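Local coordinates for WbbM protein (PDB 6U4B), which is a trimeric bifunctional glycosyltransferase from Klebsiella pneumoniae that polymerises O-antigen and carries magnesium, at residues N332-V337 against S361-D366; L338-S343 against D366-T371; R398-V403 against N480-V485. All coordinates share one frame; numbering follows the deposited sequence.

Overall arrangement
All three contacts reach one mixed sheet in the glycosyltransferase family 8 part of the chain. Interaction 1 pairs the parallel strands 333-340 and 360-366; interaction 2 continues the same pair to its C-terminal end, the centres about 13 Å apart, and the two share Asp366. Phe365 O takes a probable hydrogen bond from Glu339 N at the seam (2.8 Å). Interaction 3, about 16 Å from interaction 1 between centres, brings in strand 402-405, on the other side of strand 302-309; Tyr399 reaches back to Asp334. Strand 402-405 leads into the magnesium ligands Asp406 and Asp408, and Leu338 of interaction 2 comes within about 10 Å of Asp406, side chain to side chain.

Interaction 1 of 3, residues N332-V337 against S361-D366; sequences NYDIVV and SLRFFD
Asp334 and Arg363 meet on one face of a parallel strand pair, where OD1 of Asp334 takes a hydrogen bond and salt bridge from Arg363 NH2 at 3.0 Å. OD1 accepts through its syn lone pair, and the carboxylate and guanidinium planes are turned 40° apart. Arg363 reaches the acid because its chain bends at chi3 (-66°), folding the guanidinium back over the neighbouring strand, where NH2 also packs against Val336 CG2. A water completes this polar patch: it donates to Asp334 OD1 and to Ile335 O and accepts from Ser361 OG and Arg363 NE, so it ties both strands together.

On the other face the contact is greasy. Leu362 CD2 sits 3.7 Å from Ile335 CG2 and 3.8 Å from Val337 CG2, while Val337 CB meets Phe364 CD1 at 3.6 Å, the two side chains lying alongside and pointing the same way.

Underneath, the backbones run in parallel register, with Ile335 and Val337 each giving their N-H and their C=O to strand 360-366. Val337 N, for instance, donates to Arg363 O at 2.8 Å. Leu362 CA adds a C-H...O contact to Ile335 O. In the second shell Tyr399 OH bonds Asp334 OD2, and Asn295 O receives Arg363 NH1, so each partner of the salt bridge has a second anchor.

This is the parallel pair of a beta-alpha-beta unit, with helix 344-352 making the connection between the strands. Leu350 and Val351 of that helix cover Leu362 and Phe364, and on the far side of strand 333-340 the sheet carries on into strand 302-309, whose Ile306 and Phe308 touch Ile335 and Val337.

Interaction 2 of 3, residues L338-S343 against D366-T371; sequences LENKVS and DVNAFT
Glu339 and Asp366 form a parallel bridge at the C-terminal end of the strand pair, CA atoms 5.2 Å apart, and Val367 N closes it by donating to Glu339 O at 2.9 Å. From there the segment 366-371 leaves the sheet and turns into the 3-10 segment 367-371. Asp366 starts that turn: its OD2 accepts from Asn368 N, an Asx turn, and also from Asn368 ND2.

The same ND2 then crosses to the segment 338-343 and donates to Asn340 OD1 at 3.2 Å, from above the carbonyl plane, with the two amides turned 71° apart. A water lies between the segments, accepting from Lys341 N and donating to Glu339 OE1; its link to Asp366 OD2 is weak. Glu339 swings its CG between the backbone N and the carbonyl carbon (chi1 58°) and bends again at chi2, which carries OE2 back to accept from Val342 N at 3.1 Å. Its OE1 stands 4.2 Å from Asp366 OD2, a like-charge approach that the water and Asn59 ND2, another donor to OE1, probably both ease.

The apolar side is made by Leu338: CB packs on Val367 CG2 (3.8 Å), and CD1 meets the ring edge of Phe370 at CE2. Leu395 of helix 392-395 touches both Leu338 and Phe370, Phe391 stacks on the Phe370 ring, and strand 302-309 flanks Leu338 through Val305.

Interaction 3 of 3, residues R398-V403 against N480-V485; sequences RYDKVV and NVKQMV
Asn480 comes first in the segment 480-485, packing its backbone near Lys401, with its CA 4.3 Å from Lys401 CG. It is the N-cap of helix 481-487. Its CG stands opposite the backbone N (chi1 -172°), and this places OD1 where it accepts from Gln483 N at 3.2 Å, the donor well above the carbonyl plane. Asn426 O takes the other end of the amide, from ND2.

Val481 follows. Its CB and CG1 both lie against the carbonyl oxygen of Tyr399, each 3.3 Å from Tyr399 O, while the apolar contact is made by CG2, which turns to Val402 CB at 4.1 Å. Val402 is also backed by Pro303 and Val305 of strand 302-309, so the first turn of the helix is seated against Val402 of strand 402-405.

Lys482 makes the polar join. Its backbone N donates to Asp400 O at 3.1 Å, fairly straight at 161°. The side chain leaves the helix, bends at chi2 and chi3, and runs alongside that of Asp400, both pointing the same way. NZ forms a salt bridge with Asp400 OD2 at 3.3 Å, and CE lies just as close to that oxygen.

The chemistry is that of a helix start gripping a loop: Asp400 O faces the helix N-terminus and satisfies a first-turn N-H, that of Lys482, while the carboxylate of the same residue has Lys482 NZ as its ionic partner. Asp400 and Lys482 are exposed, so water probably screens their salt bridge, whereas Val481 and Val402 are buried.

Interaction 1 of 3, residues N332-V337 against S361-D366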
loop_
_atom_site.group_PDB
_atom_site.type_symbol
_atom_site.label_atom_id
_atom_site.label_comp_id
_atom_site.label_asym_id
_atom_site.label_seq_id
_atom_site.Cartn_x
_atom_site.Cartn_y
_atom_site.Cartn_z
ATOM N N ASN A 332 -6.516 -16.288 17.957
ATOM C CA ASN A 332 -7.459 -15.185 18.041
ATOM C C ASN A 332 -6.887 -14.098 18.939
ATOM O O ASN A 332 -6.108 -14.375 19.856
ATOM C CB ASN A 332 -8.813 -15.653 18.574
ATOM C CG ASN A 332 -9.455 -16.697 17.691
ATOM O OD1 ASN A 332 -9.269 -16.696 16.474
ATOM N ND2 ASN A 332 -10.215 -17.602 18.298
ATOM N N TYR A 333 -7.270 -12.854 18.666
ATOM C CA TYR A 333 -6.720 -11.703 19.371
ATOM C C TYR A 333 -7.861 -10.808 19.830
ATOM O O TYR A 333 -8.616 -10.281 19.006
ATOM C CB TYR A 333 -5.734 -10.937 18.483
ATOM C CG TYR A 333 -4.496 -11.743 18.147
ATOM C CD1 TYR A 333 -3.300 -11.536 18.825
ATOM C CD2 TYR A 333 -4.528 -12.722 17.159
ATOM C CE1 TYR A 333 -2.169 -12.277 18.522
ATOM C CE2 TYR A 333 -3.407 -13.469 16.854
ATOM C CZ TYR A 333 -2.230 -13.241 17.536
ATOM O OH TYR A 333 -1.113 -13.984 17.226
ATOM N N ASP A 334 -7.976 -10.642 21.145
ATOM C CA ASP A 334 -9.058 -9.908 21.801
ATOM C C ASP A 334 -8.470 -8.590 22.299
ATOM O O ASP A 334 -7.944 -8.509 23.411
ATOM C CB ASP A 334 -9.646 -10.750 22.938
ATOM C CG ASP A 334 -10.824 -10.081 23.641
ATOM O OD1 ASP A 334 -11.131 -8.902 23.368
ATOM O OD2 ASP A 334 -11.450 -10.758 24.484
ATOM N N ILE A 335 -8.557 -7.557 21.467
ATOM C CA ILE A 335 -7.973 -6.257 21.771
ATOM C C ILE A 335 -9.047 -5.372 22.385
ATOM O O ILE A 335 -10.143 -5.232 21.827
ATOM C CB ILE A 335 -7.374 -5.602 20.515
ATOM C CG1 ILE A 335 -6.399 -6.558 19.823
ATOM C CG2 ILE A 335 -6.676 -4.306 20.883
ATOM C CD1 ILE A 335 -5.723 -5.968 18.601
ATOM N N VAL A 336 -8.738 -4.777 23.535
ATOM C CA VAL A 336 -9.638 -3.848 24.207
ATOM C C VAL A 336 -8.878 -2.557 24.460
ATOM O O VAL A 336 -7.818 -2.572 25.098
ATOM C CB VAL A 336 -10.186 -4.416 25.527
ATOM C CG1 VAL A 336 -11.002 -3.360 26.253
ATOM C CG2 VAL A 336 -11.025 -5.658 25.264
ATOM N N VAL A 337 -9.414 -1.445 23.968
ATOM C CA VAL A 337 -8.816 -0.130 24.163
ATOM C C VAL A 337 -9.573 0.589 25.271
ATOM O O VAL A 337 -10.778 0.843 25.149
ATOM C CB VAL A 337 -8.830 0.692 22.866
ATOM C CG1 VAL A 337 -8.480 2.143 23.162
ATOM C CG2 VAL A 337 -7.857 0.098 21.847
ATOM N N SER A 361 -10.390 -9.072 17.215
ATOM C CA SER A 361 -11.483 -8.241 17.690
ATOM C C SER A 361 -10.934 -6.975 18.334
ATOM O O SER A 361 -9.866 -6.985 18.953
ATOM C CB SER A 361 -12.359 -8.988 18.699
ATOM O OG SER A 361 -13.316 -8.119 19.278
ATOM N N LEU A 362 -11.678 -5.882 18.182
ATOM C CA LEU A 362 -11.329 -4.601 18.784
ATOM C C LEU A 362 -12.574 -4.030 19.446
ATOM O O LEU A 362 -13.603 -3.849 18.785
ATOM C CB LEU A 362 -10.777 -3.625 17.739
ATOM C CG LEU A 362 -9.817 -2.506 18.166
ATOM C CD1 LEU A 362 -10.252 -1.167 17.587
ATOM C CD2 LEU A 362 -9.641 -2.412 19.678
ATOM N N ARG A 363 -12.483 -3.754 20.743
ATOM C CA ARG A 363 -13.573 -3.144 21.488
ATOM C C ARG A 363 -13.032 -1.968 22.288
ATOM O O ARG A 363 -11.839 -1.893 22.593
ATOM C CB ARG A 363 -14.256 -4.152 22.421
ATOM C CG ARG A 363 -14.964 -5.293 21.705
ATOM C CD ARG A 363 -15.492 -6.314 22.700
ATOM N NE ARG A 363 -14.412 -7.008 23.400
ATOM C CZ ARG A 363 -14.584 -7.751 24.490
ATOM N NH1 ARG A 363 -15.793 -7.894 25.019
ATOM N NH2 ARG A 363 -13.546 -8.348 25.056
ATOM N N PHE A 364 -13.926 -1.042 22.618
ATOM C CA PHE A 364 -13.580 0.159 23.364
ATOM C C PHE A 364 -14.333 0.188 24.684
ATOM O O PHE A 364 -15.502 -0.207 24.753
ATOM C CB PHE A 364 -13.903 1.426 22.567
ATOM C CG PHE A 364 -13.037 1.617 21.357
ATOM C CD1 PHE A 364 -11.795 2.219 21.468
ATOM C CD2 PHE A 364 -13.466 1.197 20.109
ATOM C CE1 PHE A 364 -10.990 2.394 20.354
ATOM C CE2 PHE A 364 -12.668 1.372 18.989
ATOM C CZ PHE A 364 -11.430 1.972 19.113
ATOM N N PHE A 365 -13.659 0.666 25.726
ATOM C CA PHE A 365 -14.278 0.892 27.023
ATOM C C PHE A 365 -13.855 2.261 27.530
ATOM O O PHE A 365 -12.667 2.599 27.494
ATOM C CB PHE A 365 -13.885 -0.193 28.031
ATOM C CG PHE A 365 -14.551 -0.039 29.371
ATOM C CD1 PHE A 365 -15.871 -0.423 29.550
ATOM C CD2 PHE A 365 -13.861 0.497 30.446
ATOM C CE1 PHE A 365 -16.494 -0.278 30.781
ATOM C CE2 PHE A 365 -14.478 0.645 31.683
ATOM C CZ PHE A 365 -15.795 0.256 31.848
ATOM N N ASP A 366 -14.827 3.050 27.981
ATOM C CA ASP A 366 -14.545 4.365 28.544
ATOM C C ASP A 366 -13.702 4.219 29.805
ATOM O O ASP A 366 -14.202 3.777 30.846
ATOM C CB ASP A 366 -15.847 5.110 28.846
ATOM C CG ASP A 366 -15.617 6.555 29.266
ATOM O OD1 ASP A 366 -16.612 7.300 29.390
ATOM O OD2 ASP A 366 -14.449 6.957 29.454
HETATM O O HOH W 1 -11.983 -7.103 21.543
#

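Interaction 2 of 3, residues L338-S343 against D366-T371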
loop_
_atom_site.group_PDB
_atom_site.type_symbol
_atom_site.label_atom_id
_atom_site.label_comp_id
_atom_site.label_asym_id
_atom_site.label_seq_id
_atom_site.Cartn_x
_atom_site.Cartn_y
_atom_site.Cartn_z
ATOM N N LEU A 338 -8.869 0.911 26.356
ATOM C CA LEU A 338 -9.413 1.771 27.403
ATOM C C LEU A 338 -9.274 3.206 26.919
ATOM O O LEU A 338 -8.220 3.825 27.076
ATOM C CB LEU A 338 -8.677 1.552 28.720
ATOM C CG LEU A 338 -8.528 0.088 29.140
ATOM C CD1 LEU A 338 -7.739 -0.029 30.438
ATOM C CD2 LEU A 338 -9.894 -0.553 29.276
ATOM N N GLU A 339 -10.335 3.737 26.319
ATOM C CA GLU A 339 -10.267 5.001 25.600
ATOM C C GLU A 339 -10.680 6.160 26.496
ATOM O O GLU A 339 -11.607 6.043 27.303
ATOM C CB GLU A 339 -11.142 4.966 24.345
ATOM C CG GLU A 339 -12.618 4.660 24.582
ATOM C CD GLU A 339 -13.457 5.915 24.771
ATOM O OE1 GLU A 339 -14.543 5.816 25.379
ATOM O OE2 GLU A 339 -13.030 6.997 24.315
ATOM N N ASN A 340 -9.976 7.276 26.352
ATOM C CA ASN A 340 -10.260 8.515 27.071
ATOM C C ASN A 340 -10.671 9.559 26.033
ATOM O O ASN A 340 -9.844 10.331 25.541
ATOM C CB ASN A 340 -9.047 8.969 27.887
ATOM C CG ASN A 340 -9.280 10.293 28.601
ATOM O OD1 ASN A 340 -10.419 10.718 28.798
ATOM N ND2 ASN A 340 -8.194 10.952 28.989
ATOM N N LYS A 341 -11.965 9.567 25.703
ATOM C CA LYS A 341 -12.550 10.537 24.779
ATOM C C LYS A 341 -11.854 10.511 23.419
ATOM O O LYS A 341 -11.551 11.552 22.831
ATOM C CB LYS A 341 -12.539 11.942 25.382
ATOM C CG LYS A 341 -13.394 12.061 26.640
ATOM C CD LYS A 341 -13.252 13.422 27.292
ATOM C CE LYS A 341 -13.972 13.472 28.632
ATOM N NZ LYS A 341 -15.450 13.328 28.491
ATOM N N VAL A 342 -11.599 9.305 22.915
ATOM C CA VAL A 342 -11.162 9.153 21.535
ATOM C C VAL A 342 -12.333 9.470 20.617
ATOM O O VAL A 342 -13.478 9.069 20.878
ATOM C CB VAL A 342 -10.618 7.737 21.292
ATOM C CG1 VAL A 342 -10.129 7.589 19.856
ATOM C CG2 VAL A 342 -9.495 7.432 22.268
ATOM N N SER A 343 -12.058 10.211 19.545
ATOM C CA SER A 343 -13.113 10.692 18.667
ATOM C C SER A 343 -13.856 9.527 18.021
ATOM O O SER A 343 -13.336 8.415 17.889
ATOM C CB SER A 343 -12.535 11.602 17.583
ATOM O OG SER A 343 -11.763 10.858 16.656
ATOM N N ASP A 366 -14.827 3.050 27.981
ATOM C CA ASP A 366 -14.545 4.365 28.544
ATOM C C ASP A 366 -13.702 4.219 29.805
ATOM O O ASP A 366 -14.202 3.777 30.846
ATOM C CB ASP A 366 -15.847 5.110 28.846
ATOM C CG ASP A 366 -15.617 6.555 29.266
ATOM O OD1 ASP A 366 -16.612 7.300 29.390
ATOM O OD2 ASP A 366 -14.449 6.957 29.454
ATOM N N VAL A 367 -12.423 4.599 29.722
ATOM C CA VAL A 367 -11.519 4.447 30.855
ATOM C C VAL A 367 -11.976 5.267 32.055
ATOM O O VAL A 367 -11.660 4.921 33.198
ATOM C CB VAL A 367 -10.080 4.823 30.434
ATOM C CG1 VAL A 367 -9.931 6.334 30.301
ATOM C CG2 VAL A 367 -9.056 4.249 31.412
ATOM N N ASN A 368 -12.745 6.335 31.824
ATOM C CA ASN A 368 -13.127 7.244 32.896
ATOM C C ASN A 368 -14.119 6.631 33.877
ATOM O O ASN A 368 -14.344 7.213 34.943
ATOM C CB ASN A 368 -13.700 8.529 32.300
ATOM C CG ASN A 368 -12.682 9.271 31.454
ATOM O OD1 ASN A 368 -11.726 9.842 31.978
ATOM N ND2 ASN A 368 -12.878 9.259 30.139
ATOM N N ALA A 369 -14.700 5.473 33.556
ATOM C CA ALA A 369 -15.543 4.777 34.520
ATOM C C ALA A 369 -14.751 4.300 35.731
ATOM O O ALA A 369 -15.351 3.979 36.762
ATOM C CB ALA A 369 -16.237 3.589 33.855
ATOM N N PHE A 370 -13.420 4.247 35.625
ATOM C CA PHE A 370 -12.590 3.765 36.723
ATOM C C PHE A 370 -12.613 4.691 37.932
ATOM O O PHE A 370 -12.256 4.257 39.031
ATOM C CB PHE A 370 -11.148 3.574 36.248
ATOM C CG PHE A 370 -10.971 2.432 35.288
ATOM C CD1 PHE A 370 -11.890 1.399 35.240
ATOM C CD2 PHE A 370 -9.877 2.392 34.436
ATOM C CE1 PHE A 370 -11.729 0.347 34.361
ATOM C CE2 PHE A 370 -9.708 1.341 33.550
ATOM C CZ PHE A 370 -10.636 0.317 33.513
ATOM N N THR A 371 -13.018 5.952 37.763
ATOM C CA THR A 371 -13.053 6.874 38.891
ATOM C C THR A 371 -14.200 6.592 39.852
ATOM O O THR A 371 -14.281 7.246 40.898
ATOM C CB THR A 371 -13.152 8.320 38.399
ATOM O OG1 THR A 371 -14.388 8.506 37.698
ATOM C CG2 THR A 371 -11.991 8.645 37.471
HETATM O O HOH W 2 -14.150 8.153 26.991
#

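Interaction 3 of 3, residues R398-V403 against N480-V485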
loop_
_atom_site.group_PDB
_atom_site.type_symbol
_atom_site.label_atom_id
_atom_site.label_comp_id
_atom_site.label_asym_id
_atom_site.label_seq_id
_atom_site.Cartn_x
_atom_site.Cartn_y
_atom_site.Cartn_z
ATOM N N ARG A 398 -12.675 -11.554 34.500
ATOM C CA ARG A 398 -13.163 -12.787 33.896
ATOM C C ARG A 398 -12.160 -13.413 32.938
ATOM O O ARG A 398 -12.466 -14.442 32.326
ATOM C CB ARG A 398 -14.492 -12.528 33.180
ATOM C CG ARG A 398 -15.635 -12.314 34.152
ATOM C CD ARG A 398 -16.859 -11.712 33.495
ATOM N NE ARG A 398 -17.672 -11.007 34.479
ATOM C CZ ARG A 398 -18.894 -10.538 34.253
ATOM N NH1 ARG A 398 -19.463 -10.704 33.068
ATOM N NH2 ARG A 398 -19.549 -9.908 35.218
ATOM N N TYR A 399 -10.977 -12.826 32.802
ATOM C CA TYR A 399 -9.897 -13.380 32.001
ATOM C C TYR A 399 -8.895 -14.092 32.903
ATOM O O TYR A 399 -8.691 -13.706 34.056
ATOM C CB TYR A 399 -9.186 -12.277 31.213
ATOM C CG TYR A 399 -9.978 -11.707 30.060
ATOM C CD1 TYR A 399 -9.646 -12.020 28.749
ATOM C CD2 TYR A 399 -11.052 -10.851 30.276
ATOM C CE1 TYR A 399 -10.359 -11.501 27.684
ATOM C CE2 TYR A 399 -11.775 -10.328 29.216
ATOM C CZ TYR A 399 -11.421 -10.658 27.920
ATOM O OH TYR A 399 -12.129 -10.142 26.856
ATOM N N ASP A 400 -8.272 -15.143 32.368
ATOM C CA ASP A 400 -7.197 -15.805 33.104
ATOM C C ASP A 400 -5.916 -14.983 33.052
ATOM O O ASP A 400 -5.333 -14.657 34.093
ATOM C CB ASP A 400 -6.953 -17.213 32.557
ATOM C CG ASP A 400 -7.995 -18.208 33.023
ATOM O OD1 ASP A 400 -8.204 -19.225 32.325
ATOM O OD2 ASP A 400 -8.615 -17.967 34.081
ATOM N N LYS A 401 -5.463 -14.638 31.848
ATOM C CA LYS A 401 -4.286 -13.798 31.675
ATOM C C LYS A 401 -4.555 -12.751 30.603
ATOM O O LYS A 401 -5.314 -12.979 29.658
ATOM C CB LYS A 401 -3.040 -14.622 31.312
ATOM C CG LYS A 401 -2.537 -15.495 32.447
ATOM C CD LYS A 401 -1.137 -16.026 32.184
ATOM C CE LYS A 401 -1.106 -16.965 30.994
ATOM N NZ LYS A 401 0.229 -17.608 30.845
ATOM N N VAL A 402 -3.905 -11.601 30.759
ATOM C CA VAL A 402 -4.107 -10.432 29.911
ATOM C C VAL A 402 -2.761 -9.742 29.708
ATOM O O VAL A 402 -1.969 -9.614 30.647
ATOM C CB VAL A 402 -5.133 -9.467 30.544
ATOM C CG1 VAL A 402 -4.823 -8.027 30.186
ATOM C CG2 VAL A 402 -6.548 -9.840 30.130
ATOM N N VAL A 403 -2.503 -9.298 28.479
ATOM C CA VAL A 403 -1.268 -8.599 28.134
ATOM C C VAL A 403 -1.578 -7.119 27.965
ATOM O O VAL A 403 -2.330 -6.736 27.060
ATOM C CB VAL A 403 -0.628 -9.168 26.858
ATOM C CG1 VAL A 403 0.652 -8.420 26.530
ATOM C CG2 VAL A 403 -0.361 -10.656 27.017
ATOM N N ASN A 480 -1.379 -11.771 35.486
ATOM C CA ASN A 480 -1.947 -13.038 35.943
ATOM C C ASN A 480 -3.237 -12.707 36.688
ATOM O O ASN A 480 -3.301 -12.692 37.920
ATOM C CB ASN A 480 -0.956 -13.796 36.819
ATOM C CG ASN A 480 -1.432 -15.195 37.165
ATOM O OD1 ASN A 480 -2.597 -15.540 36.962
ATOM N ND2 ASN A 480 -0.530 -16.010 37.698
ATOM N N VAL A 481 -4.283 -12.427 35.907
ATOM C CA VAL A 481 -5.538 -11.945 36.479
ATOM C C VAL A 481 -6.134 -12.982 37.421
ATOM O O VAL A 481 -6.620 -12.642 38.508
ATOM C CB VAL A 481 -6.524 -11.561 35.361
ATOM C CG1 VAL A 481 -7.848 -11.107 35.953
ATOM C CG2 VAL A 481 -5.931 -10.471 34.482
ATOM N N LYS A 482 -6.102 -14.259 37.027
ATOM C CA LYS A 482 -6.683 -15.307 37.865
ATOM C C LYS A 482 -6.055 -15.322 39.253
ATOM O O LYS A 482 -6.758 -15.488 40.258
ATOM C CB LYS A 482 -6.529 -16.672 37.193
ATOM C CG LYS A 482 -6.869 -17.837 38.113
ATOM C CD LYS A 482 -7.765 -18.863 37.439
ATOM C CE LYS A 482 -7.029 -19.627 36.354
ATOM N NZ LYS A 482 -7.877 -20.713 35.787
ATOM N N GLN A 483 -4.735 -15.141 39.331
ATOM C CA GLN A 483 -4.083 -15.086 40.635
ATOM C C GLN A 483 -4.447 -13.805 41.376
ATOM O O GLN A 483 -4.638 -13.823 42.597
ATOM C CB GLN A 483 -2.569 -15.202 40.473
ATOM C CG GLN A 483 -1.828 -15.481 41.769
ATOM C CD GLN A 483 -2.169 -16.840 42.352
ATOM O OE1 GLN A 483 -2.492 -17.779 41.624
ATOM N NE2 GLN A 483 -2.103 -16.949 43.674
ATOM N N MET A 484 -4.550 -12.684 40.655
ATOM C CA MET A 484 -4.937 -11.430 41.292
ATOM C C MET A 484 -6.353 -11.493 41.846
ATOM O O MET A 484 -6.647 -10.862 42.868
ATOM C CB MET A 484 -4.809 -10.271 40.304
ATOM C CG MET A 484 -3.384 -9.947 39.914
ATOM S SD MET A 484 -3.272 -8.482 38.873
ATOM C CE MET A 484 -1.502 -8.393 38.637
ATOM N N VAL A 485 -7.244 -12.238 41.187
ATOM C CA VAL A 485 -8.601 -12.391 41.699
ATOM C C VAL A 485 -8.592 -13.187 42.998
ATOM O O VAL A 485 -9.289 -12.838 43.960
ATOM C CB VAL A 485 -9.500 -13.045 40.634
ATOM C CG1 VAL A 485 -10.831 -13.464 41.244
ATOM C CG2 VAL A 485 -9.720 -12.090 39.474
#